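Local coordinates for putative metal binding protein RUMGNA_00854 (PDB 3U7Z) that binds calcium ions and probably has a ubiquitin-like fold of the DUF4430 family, though its biological role is not established, at residues V22-D26 / S38-V42; K30-L36 / A82-V87; Q67-K73 / F93-E99. Where two conformers were deposited one is given. Residue numbers count along the deposited sequence, not the author numbering.

Interaction 1: V22-D26 / S38-V42; sequences VFEFD and SENLV. With CA (calcium ion), chain D.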
loop_
_atom_site.group_PDB
_atom_site.type_symbol
_atom_site.label_atom_id
_atom_site.label_comp_id
_atom_site.label_asym_id
_atom_site.label_seq_id
_atom_site.Cartn_x
_atom_site.Cartn_y
_atom_site.Cartn_z
ATOM N N VAL A 22 -5.273 -4.791 9.648
ATOM C CA VAL A 22 -6.300 -4.503 8.654
ATOM C C VAL A 22 -6.859 -3.124 8.940
ATOM O O VAL A 22 -7.231 -2.823 10.100
ATOM C CB VAL A 22 -7.443 -5.557 8.719
ATOM C CG1 VAL A 22 -8.559 -5.188 7.774
ATOM C CG2 VAL A 22 -6.912 -6.936 8.399
ATOM N N PHE A 23 -6.931 -2.332 7.886
ATOM C CA PHE A 23 -7.421 -0.991 7.957
ATOM C C PHE A 23 -8.585 -0.837 7.004
ATOM O O PHE A 23 -8.505 -1.232 5.860
ATOM C CB PHE A 23 -6.326 0.013 7.619
ATOM C CG PHE A 23 -5.135 -0.056 8.507
ATOM C CD1 PHE A 23 -5.079 0.705 9.693
ATOM C CD2 PHE A 23 -4.074 -0.844 8.196
ATOM C CE1 PHE A 23 -3.991 0.605 10.501
ATOM C CE2 PHE A 23 -2.990 -0.930 9.039
ATOM C CZ PHE A 23 -2.964 -0.195 10.186
ATOM N N GLU A 24 -9.681 -0.259 7.472
ATOM C CA GLU A 24 -10.850 -0.036 6.629
ATOM C C GLU A 24 -10.914 1.424 6.318
ATOM O O GLU A 24 -10.687 2.266 7.183
ATOM C CB GLU A 24 -12.129 -0.473 7.312
ATOM C CG GLU A 24 -12.286 -1.940 7.399
ATOM C CD GLU A 24 -13.631 -2.303 7.952
ATOM O OE1 GLU A 24 -13.951 -1.836 9.065
ATOM O OE2 GLU A 24 -14.372 -3.030 7.261
ATOM N N PHE A 25 -11.223 1.747 5.056
ATOM C CA PHE A 25 -11.439 3.119 4.658
ATOM C C PHE A 25 -12.779 3.311 3.954
ATOM O O PHE A 25 -13.205 2.512 3.139
ATOM C CB PHE A 25 -10.343 3.544 3.716
ATOM C CG PHE A 25 -8.993 3.544 4.327
ATOM C CD1 PHE A 25 -8.502 4.680 4.963
ATOM C CD2 PHE A 25 -8.154 2.448 4.200
ATOM C CE1 PHE A 25 -7.214 4.691 5.530
ATOM C CE2 PHE A 25 -6.845 2.462 4.755
ATOM C CZ PHE A 25 -6.392 3.557 5.402
ATOM N N ASP A 26 -13.438 4.403 4.308
ATOM C CA ASP A 26 -14.606 4.861 3.590
ATOM C C ASP A 26 -14.171 6.167 2.916
ATOM O O ASP A 26 -13.950 7.157 3.578
ATOM C CB ASP A 26 -15.760 5.052 4.584
ATOM C CG ASP A 26 -16.025 3.786 5.437
ATOM O OD1 ASP A 26 -16.452 2.759 4.884
ATOM O OD2 ASP A 26 -15.763 3.815 6.663
ATOM N N SER A 38 -4.150 9.524 3.694
ATOM C CA SER A 38 -5.185 10.220 4.428
ATOM C C SER A 38 -5.012 10.107 5.913
ATOM O O SER A 38 -5.373 11.025 6.668
ATOM C CB SER A 38 -6.586 9.797 3.964
ATOM O OG SER A 38 -6.917 8.480 4.318
ATOM N N GLU A 39 -4.456 8.968 6.352
ATOM C CA GLU A 39 -4.187 8.668 7.741
ATOM C C GLU A 39 -2.686 8.547 8.010
ATOM O O GLU A 39 -2.289 8.011 9.035
ATOM C CB GLU A 39 -4.874 7.339 8.114
ATOM C CG GLU A 39 -6.395 7.351 8.034
ATOM C CD GLU A 39 -7.024 8.182 9.144
ATOM O OE1 GLU A 39 -6.443 8.251 10.247
ATOM O OE2 GLU A 39 -8.102 8.766 8.908
ATOM N N ASN A 40 -1.856 9.023 7.074
ATOM C CA ASN A 40 -0.431 8.832 7.174
ATOM C C ASN A 40 -0.037 7.364 7.454
ATOM O O ASN A 40 0.823 7.086 8.268
ATOM C CB ASN A 40 0.207 9.823 8.146
ATOM C CG ASN A 40 1.682 9.934 7.959
ATOM O OD1 ASN A 40 2.222 9.502 6.956
ATOM N ND2 ASN A 40 2.345 10.493 8.906
ATOM N N LEU A 41 -0.628 6.453 6.713
ATOM C CA LEU A 41 -0.333 5.009 6.903
ATOM C C LEU A 41 0.964 4.577 6.226
ATOM O O LEU A 41 1.479 3.538 6.533
ATOM C CB LEU A 41 -1.495 4.167 6.391
ATOM C CG LEU A 41 -1.449 2.638 6.569
ATOM C CD1 LEU A 41 -1.379 2.283 8.068
ATOM C CD2 LEU A 41 -2.648 2.016 5.879
ATOM N N VAL A 42 1.448 5.378 5.292
ATOM C CA VAL A 42 2.669 5.108 4.579
ATOM C C VAL A 42 3.537 6.346 4.495
ATOM O O VAL A 42 3.056 7.482 4.700
ATOM C CB VAL A 42 2.391 4.654 3.137
ATOM C CG1 VAL A 42 1.462 3.390 3.080
ATOM C CG2 VAL A 42 1.842 5.754 2.272
HETATM CA CA CA D . 3.326 9.835 4.907
#
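Ser38 belongs to the connection from helix 32-38 to strand 42-45, which packs beside the edge strand 20-27. Its OG lies 4.0 Å from Phe25 CE1, but the hydroxyl is hydrogen-bonded to the backbone O of Val35. Glu39 follows, and the aliphatic part of its side chain does the packing: CG meets the edge of the Phe25 ring, 3.7 Å from CE1. At Asn40, phi turns positive and a Schellman motif ends the helix, with Asn40 N bonded to Glu37 O and Leu41 N to Leu36 O. Asn40 is out of reach of the strand segment; its modelled OD1 binds the calcium ion at 2.4 Å. Leu41 then reaches both phenylalanines. Its CD1 sits over the face of the Phe23 ring, 3.8 Å from the centroid in a CH-pi contact, while CD2 comes to 4.1 Å from Phe25 CZ at the ring edge. No hydrogen bond crosses between the segments; van der Waals and CH-pi packing make the contact. Val42 leaves Phe23 and Phe25 behind and gives its backbone O to the calcium at 2.4 Å. Glu37 and Asp43 supply further ligands, making this a calcium site built round a helix C-terminus.

Interaction 2: K30-L36 / A82-V87; sequences KYLGEVL and ADQTPV. With EDO (1,2-ethanediol), chain J.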
loop_
_atom_site.group_PDB
_atom_site.type_symbol
_atom_site.label_atom_id
_atom_site.label_comp_id
_atom_site.label_asym_id
_atom_site.label_seq_id
_atom_site.Cartn_x
_atom_site.Cartn_y
_atom_site.Cartn_z
ATOM N N LYS A 30 -9.791 8.811 -5.544
ATOM C CA LYS A 30 -9.690 8.206 -6.817
ATOM C C LYS A 30 -8.582 7.184 -6.759
ATOM O O LYS A 30 -8.717 6.183 -7.403
ATOM C CB LYS A 30 -9.400 9.274 -7.899
ATOM C CG LYS A 30 -9.117 8.751 -9.325
ATOM C CD LYS A 30 -10.296 8.120 -10.045
ATOM C CE LYS A 30 -9.966 7.859 -11.522
ATOM N NZ LYS A 30 -10.773 6.737 -12.082
ATOM N N TYR A 31 -7.502 7.455 -6.001
ATOM C CA TYR A 31 -6.293 6.620 -6.053
ATOM C C TYR A 31 -5.838 6.131 -4.709
ATOM O O TYR A 31 -6.057 6.752 -3.703
ATOM C CB TYR A 31 -5.132 7.371 -6.723
ATOM C CG TYR A 31 -5.448 7.700 -8.174
ATOM C CD1 TYR A 31 -5.390 6.724 -9.152
ATOM C CD2 TYR A 31 -5.828 8.992 -8.561
ATOM C CE1 TYR A 31 -5.691 6.980 -10.497
ATOM C CE2 TYR A 31 -6.130 9.277 -9.917
ATOM C CZ TYR A 31 -6.065 8.264 -10.863
ATOM O OH TYR A 31 -6.355 8.543 -12.169
ATOM N N LEU A 32 -5.162 4.983 -4.742
ATOM C CA LEU A 32 -4.811 4.301 -3.513
ATOM C C LEU A 32 -3.861 5.111 -2.669
ATOM O O LEU A 32 -3.989 5.149 -1.487
ATOM C CB LEU A 32 -4.179 2.927 -3.791
ATOM C CG LEU A 32 -3.713 2.085 -2.573
ATOM C CD1 LEU A 32 -4.899 1.796 -1.650
ATOM C CD2 LEU A 32 -3.023 0.824 -3.072
ATOM N N GLY A 33 -2.937 5.825 -3.310
ATOM C CA GLY A 33 -1.987 6.624 -2.499
ATOM C C GLY A 33 -2.657 7.686 -1.643
ATOM O O GLY A 33 -2.224 7.928 -0.495
ATOM N N GLU A 34 -3.728 8.301 -2.185
ATOM C CA GLU A 34 -4.490 9.317 -1.471
ATOM C C GLU A 34 -5.141 8.683 -0.231
ATOM O O GLU A 34 -5.137 9.271 0.881
ATOM C CB GLU A 34 -5.547 9.952 -2.416
ATOM C CG GLU A 34 -6.503 10.913 -1.732
ATOM C CD GLU A 34 -7.606 11.441 -2.657
ATOM O OE1 GLU A 34 -7.593 11.149 -3.872
ATOM O OE2 GLU A 34 -8.503 12.155 -2.144
ATOM N N VAL A 35 -5.652 7.473 -0.401
ATOM C CA VAL A 35 -6.256 6.766 0.700
ATOM C C VAL A 35 -5.233 6.465 1.788
ATOM O O VAL A 35 -5.472 6.725 2.967
ATOM C CB VAL A 35 -6.919 5.435 0.264
ATOM C CG1 VAL A 35 -7.570 4.815 1.480
ATOM C CG2 VAL A 35 -7.918 5.593 -0.918
ATOM N N LEU A 36 -4.085 5.951 1.364
ATOM C CA LEU A 36 -3.050 5.552 2.335
ATOM C C LEU A 36 -2.557 6.762 3.112
ATOM O O LEU A 36 -2.375 6.732 4.367
ATOM C CB LEU A 36 -1.921 4.893 1.589
ATOM C CG LEU A 36 -2.223 3.592 0.833
ATOM C CD1 LEU A 36 -1.052 3.082 -0.041
ATOM C CD2 LEU A 36 -2.680 2.532 1.812
ATOM N N ALA A 82 1.317 3.285 -6.192
ATOM C CA ALA A 82 0.119 3.569 -5.364
ATOM C C ALA A 82 -0.634 4.828 -5.803
ATOM O O ALA A 82 -1.857 4.881 -5.800
ATOM C CB ALA A 82 0.486 3.667 -3.856
ATOM N N ASP A 83 0.098 5.860 -6.179
ATOM C CA ASP A 83 -0.520 7.102 -6.579
ATOM C C ASP A 83 -1.233 7.044 -7.945
ATOM O O ASP A 83 -1.903 8.008 -8.290
ATOM C CB ASP A 83 0.461 8.282 -6.524
ATOM C CG ASP A 83 1.737 8.059 -7.296
ATOM O OD1 ASP A 83 2.265 6.931 -7.424
ATOM O OD2 ASP A 83 2.293 9.073 -7.717
ATOM N N GLN A 84 -1.092 5.942 -8.691
ATOM C CA GLN A 84 -1.740 5.718 -9.963
ATOM C C GLN A 84 -2.680 4.485 -9.956
ATOM O O GLN A 84 -3.082 3.998 -11.000
ATOM C CB GLN A 84 -0.649 5.501 -11.023
ATOM C CG GLN A 84 0.213 6.751 -11.251
ATOM C CD GLN A 84 1.529 6.510 -12.012
ATOM O OE1 GLN A 84 1.615 5.641 -12.882
ATOM N NE2 GLN A 84 2.561 7.305 -11.693
ATOM N N THR A 85 -2.977 3.959 -8.767
ATOM C CA THR A 85 -3.772 2.724 -8.592
ATOM C C THR A 85 -5.199 3.164 -8.263
ATOM O O THR A 85 -5.445 3.713 -7.222
ATOM C CB THR A 85 -3.209 1.837 -7.497
ATOM O OG1 THR A 85 -1.863 1.430 -7.819
ATOM C CG2 THR A 85 -4.067 0.595 -7.322
ATOM N N PRO A 86 -6.123 2.950 -9.198
ATOM C CA PRO A 86 -7.478 3.385 -8.921
ATOM C C PRO A 86 -8.129 2.545 -7.845
ATOM O O PRO A 86 -7.858 1.331 -7.748
ATOM C CB PRO A 86 -8.214 3.154 -10.232
ATOM C CG PRO A 86 -7.238 2.958 -11.241
ATOM C CD PRO A 86 -5.979 2.453 -10.564
ATOM N N VAL A 87 -8.954 3.203 -7.061
ATOM C CA VAL A 87 -9.712 2.543 -5.988
ATOM C C VAL A 87 -11.154 2.303 -6.454
ATOM O O VAL A 87 -11.772 3.191 -7.050
ATOM C CB VAL A 87 -9.623 3.445 -4.745
ATOM C CG1 VAL A 87 -10.682 3.163 -3.662
ATOM C CG2 VAL A 87 -8.197 3.328 -4.175
HETATM C C1 EDO J . 5.299 0.753 -3.890
HETATM O O1 EDO J . 6.653 1.355 -3.781
HETATM C C2 EDO J . 4.492 1.249 -5.138
HETATM O O2 EDO J . 3.806 2.572 -5.048
#
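Three backbone hydrogen bonds join the start of helix 32-38 to the loop between strands 76-77 and 92-99. Val87 N donates to Lys30 O at 3.0 Å, and in return Leu32 N donates to Thr85 O at 2.8 Å, the two bonds flanking the single bridge between Tyr31 and Pro86. The third runs from Gly33 N to Ala82 O at 2.9 Å. Amides in the first turn of a helix have no carbonyl of their own helix to bind; here the loop supplies acceptors for Leu32 and Gly33. Ala82 O also receives a weak bond from Thr85 N, at 3.3 Å. Both bridge acceptors take a CA-H...O contact as well, Tyr31 CA lying 3.2 Å from Thr85 O and Pro86 CA 3.4 Å from Lys30 O. Gly33 CA comes to 4.4 Å from Asp83 CA, where a CB would crowd Asp83. Ala82 N is bonded to O2 of an ethanediol, probably from the crystallisation liquor, at 2.8 Å. Thr85 OG1 bonds to Thr80 OG1 and Ser81 O, Asp83 OD1 to Ser81 OG and Leu51 N. Tyr31 CG lies 3.6 Å from Asp83 O, and its CE1 4.4 Å from Pro86 CG. Val87 CG2 touches Leu32 CB (4.1 Å) and Val35 CG2 (4.0 Å). The polar part of the contact is thus main chain to main chain, with Leu32, Val35 and Val87 packing on the buried side.

Interaction 3: Q67-K73 / F93-E99; sequences QWWCITK and FELTLKE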
loop_
_atom_site.group_PDB
_atom_site.type_symbol
_atom_site.label_atom_id
_atom_site.label_comp_id
_atom_site.label_asym_id
_atom_site.label_seq_id
_atom_site.Cartn_x
_atom_site.Cartn_y
_atom_site.Cartn_z
ATOM N N GLN A 67 14.765 -5.505 0.906
ATOM C CA GLN A 67 13.362 -5.510 1.301
ATOM C C GLN A 67 12.623 -4.388 0.604
ATOM O O GLN A 67 13.197 -3.332 0.336
ATOM C CB GLN A 67 13.230 -5.318 2.786
ATOM C CG GLN A 67 13.824 -6.397 3.593
ATOM C CD GLN A 67 13.750 -6.167 5.076
ATOM O OE1 GLN A 67 13.339 -5.115 5.562
ATOM N NE2 GLN A 67 14.201 -7.173 5.819
ATOM N N TRP A 68 11.346 -4.641 0.328
ATOM C CA TRP A 68 10.528 -3.683 -0.362
ATOM C C TRP A 68 9.070 -3.978 -0.096
ATOM O O TRP A 68 8.648 -5.107 0.131
ATOM C CB TRP A 68 10.803 -3.698 -1.875
ATOM C CG TRP A 68 10.687 -5.038 -2.539
ATOM C CD1 TRP A 68 11.612 -6.046 -2.466
ATOM C CD2 TRP A 68 9.725 -5.468 -3.461
ATOM N NE1 TRP A 68 11.240 -7.093 -3.220
ATOM C CE2 TRP A 68 10.082 -6.775 -3.867
ATOM C CE3 TRP A 68 8.534 -4.926 -3.931
ATOM C CZ2 TRP A 68 9.303 -7.508 -4.719
ATOM C CZ3 TRP A 68 7.815 -5.652 -4.839
ATOM C CH2 TRP A 68 8.198 -6.928 -5.218
ATOM N N TRP A 69 8.263 -2.921 -0.110
ATOM C CA TRP A 69 6.807 -3.009 0.041
ATOM C C TRP A 69 6.164 -3.259 -1.299
ATOM O O TRP A 69 6.440 -2.596 -2.302
ATOM C CB TRP A 69 6.247 -1.736 0.658
ATOM C CG TRP A 69 6.589 -1.631 2.099
ATOM C CD1 TRP A 69 7.573 -0.810 2.686
ATOM C CD2 TRP A 69 5.980 -2.341 3.176
ATOM N NE1 TRP A 69 7.588 -1.025 4.029
ATOM C CE2 TRP A 69 6.643 -1.956 4.357
ATOM C CE3 TRP A 69 4.929 -3.240 3.248
ATOM C CZ2 TRP A 69 6.248 -2.439 5.601
ATOM C CZ3 TRP A 69 4.565 -3.754 4.467
ATOM C CH2 TRP A 69 5.232 -3.338 5.632
ATOM N N CYS A 70 5.272 -4.250 -1.312
ATOM C CA CYS A 70 4.569 -4.674 -2.504
ATOM C C CYS A 70 3.081 -4.487 -2.375
ATOM O O CYS A 70 2.506 -4.870 -1.377
ATOM C CB CYS A 70 4.875 -6.166 -2.713
ATOM S SG CYS A 70 3.846 -6.834 -4.037
ATOM N N ILE A 71 2.466 -3.926 -3.393
ATOM C CA ILE A 71 1.017 -3.709 -3.410
ATOM C C ILE A 71 0.353 -4.850 -4.170
ATOM O O ILE A 71 0.726 -5.131 -5.306
ATOM C CB ILE A 71 0.591 -2.419 -4.139
ATOM C CG1 ILE A 71 1.300 -1.187 -3.564
ATOM C CG2 ILE A 71 -0.955 -2.187 -4.069
ATOM C CD1 ILE A 71 1.215 0.105 -4.376
ATOM N N THR A 72 -0.673 -5.474 -3.577
ATOM C CA THR A 72 -1.514 -6.444 -4.285
ATOM C C THR A 72 -2.961 -6.075 -4.039
ATOM O O THR A 72 -3.273 -5.258 -3.179
ATOM C CB THR A 72 -1.217 -7.890 -3.901
ATOM O OG1 THR A 72 -1.267 -8.023 -2.492
ATOM C CG2 THR A 72 0.117 -8.302 -4.399
ATOM N N LYS A 73 -3.849 -6.611 -4.878
ATOM C CA LYS A 73 -5.269 -6.373 -4.762
ATOM C C LYS A 73 -5.919 -7.760 -4.795
ATOM O O LYS A 73 -5.899 -8.453 -5.814
ATOM C CB LYS A 73 -5.729 -5.458 -5.897
ATOM C CG LYS A 73 -7.241 -5.152 -5.923
ATOM C CD LYS A 73 -7.492 -4.079 -7.033
ATOM C CE LYS A 73 -8.767 -4.185 -7.822
ATOM N NZ LYS A 73 -8.583 -3.530 -9.187
ATOM N N PHE A 93 -6.969 -4.328 -0.730
ATOM C CA PHE A 93 -5.584 -4.209 -1.081
ATOM C C PHE A 93 -4.747 -4.742 0.022
ATOM O O PHE A 93 -5.150 -4.752 1.174
ATOM C CB PHE A 93 -5.163 -2.769 -1.316
ATOM C CG PHE A 93 -5.776 -2.154 -2.519
ATOM C CD1 PHE A 93 -5.173 -2.276 -3.742
ATOM C CD2 PHE A 93 -6.977 -1.412 -2.438
ATOM C CE1 PHE A 93 -5.705 -1.710 -4.905
ATOM C CE2 PHE A 93 -7.546 -0.873 -3.616
ATOM C CZ PHE A 93 -6.878 -1.013 -4.835
ATOM N N GLU A 94 -3.555 -5.199 -0.345
ATOM C CA GLU A 94 -2.560 -5.624 0.649
ATOM C C GLU A 94 -1.255 -4.875 0.368
ATOM O O GLU A 94 -0.902 -4.618 -0.812
ATOM C CB GLU A 94 -2.343 -7.147 0.617
ATOM C CG GLU A 94 -3.641 -7.926 0.647
ATOM C CD GLU A 94 -4.399 -8.048 -0.706
ATOM O OE1 GLU A 94 -3.751 -8.190 -1.772
ATOM O OE2 GLU A 94 -5.658 -8.079 -0.699
ATOM N N LEU A 95 -0.542 -4.554 1.428
ATOM C CA LEU A 95 0.845 -4.022 1.369
ATOM C C LEU A 95 1.692 -5.042 2.138
ATOM O O LEU A 95 1.505 -5.247 3.331
ATOM C CB LEU A 95 0.967 -2.644 2.009
ATOM C CG LEU A 95 0.131 -1.591 1.331
ATOM C CD1 LEU A 95 0.012 -0.328 2.147
ATOM C CD2 LEU A 95 0.605 -1.278 -0.010
ATOM N N THR A 96 2.612 -5.715 1.446
ATOM C CA THR A 96 3.388 -6.789 2.011
ATOM C C THR A 96 4.843 -6.466 1.943
ATOM O O THR A 96 5.338 -6.049 0.929
ATOM C CB THR A 96 3.168 -8.103 1.239
ATOM O OG1 THR A 96 1.779 -8.367 1.240
ATOM C CG2 THR A 96 3.887 -9.279 1.873
ATOM N N LEU A 97 5.520 -6.706 3.050
ATOM C CA LEU A 97 6.975 -6.564 3.082
ATOM C C LEU A 97 7.608 -7.791 2.455
ATOM O O LEU A 97 7.529 -8.860 3.019
ATOM C CB LEU A 97 7.503 -6.283 4.473
ATOM C CG LEU A 97 8.956 -5.824 4.562
ATOM C CD1 LEU A 97 9.283 -4.587 3.799
ATOM C CD2 LEU A 97 9.366 -5.693 6.015
ATOM N N LYS A 98 8.289 -7.592 1.311
ATOM C CA LYS A 98 8.924 -8.652 0.582
ATOM C C LYS A 98 10.431 -8.487 0.700
ATOM O O LYS A 98 10.943 -7.444 1.026
ATOM C CB LYS A 98 8.474 -8.656 -0.878
ATOM C CG LYS A 98 7.042 -9.033 -1.105
ATOM C CD LYS A 98 6.686 -9.154 -2.615
ATOM C CE LYS A 98 5.212 -9.516 -2.804
ATOM N NZ LYS A 98 4.686 -9.262 -4.185
ATOM N N GLU A 99 11.144 -9.561 0.369
ATOM C CA GLU A 99 12.598 -9.586 0.388
ATOM C C GLU A 99 13.089 -10.251 -0.900
ATOM O O GLU A 99 12.674 -11.350 -1.236
ATOM C CB GLU A 99 13.150 -10.350 1.601
ATOM C CG GLU A 99 12.472 -10.060 2.906
ATOM C CD GLU A 99 13.280 -10.569 4.075
ATOM O OE1 GLU A 99 13.336 -11.807 4.259
ATOM O OE2 GLU A 99 13.866 -9.725 4.786
HETATM O O HOH W 1 0.977 -7.219 -1.138
#
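Lys98, Leu97 and Trp69 lose the most surface where strands 67-73 and 93-99 pair antiparallel, in register from Gln67-Glu99 to Lys73-Phe93. Lys98 is in a hydrogen-bonded pair with Trp68: Trp68 N to Lys98 O is 2.9 Å and Lys98 N to Trp68 O 2.8 Å. Its aliphatic chain lies over the indole of Trp68, CB being 4.0 Å from the centroid of the five-membered ring in a CH-pi contact, while Trp68 NE1 bonds to Gly100 O. Leu97 and Trp69 form a non-hydrogen-bonded pair on the other face, where Leu97 CD1 sits 3.9 Å from the centroid of the Trp69 five-membered ring, again over its face. That indole also reaches Leu95, with CE3 4.2 Å from CB, and packs on Val13 and Val56. Further along, Ile71 CG1 meets Leu95 CD2 at 3.6 Å and Lys73 CD meets Phe93 CE1 at 3.7 Å. Cys70 N to Thr96 O and Thr96 N to Cys70 O are both 2.9 Å; Thr72 N to Glu94 O is 2.9 Å and Glu94 N to Thr72 O 2.8 Å. On their face, Thr72 OG1 donates to Glu94 OE1 at 2.6 Å, and one water joins Cys70 O, Thr72 OG1 and Thr96 OG1. The chemistry thus differs by face: that of Trp69, Leu95 and Phe93 is largely apolar, packed against helix 32-38 and strand 52-56, with Gln67 NE2 to Glu99 OE2 (2.8 Å) a polar exception at its end; the other is mixed, polar and water-bridged round Thr72, Glu94 and Thr96, with Lys98 lying on Trp68 farther along.

Helix 32-38 ties the three contacts together. Interaction 1 takes up its C-terminal end and interaction 2 its N-terminal end, their centres 11 Å apart; Val42 CG2 is 3.9 Å from Leu36 CB, and Phe25 CG packs on Val35 CG1 at 3.4 Å. Interaction 3 supplies two neighbouring strands of the five-stranded sheet on which the helix packs: Leu32 CD2 is 3.8 Å from both Ile71 CG2 and Phe93 CD1, and Thr85 CG2 is 3.7 Å from Phe93 CE1. Interactions 1 and 3 reach the same mixed sheet, and meet where Val42 CG1 lies 4.1 Å from Leu95 CD1. Val42 therefore joins the calcium site to the core.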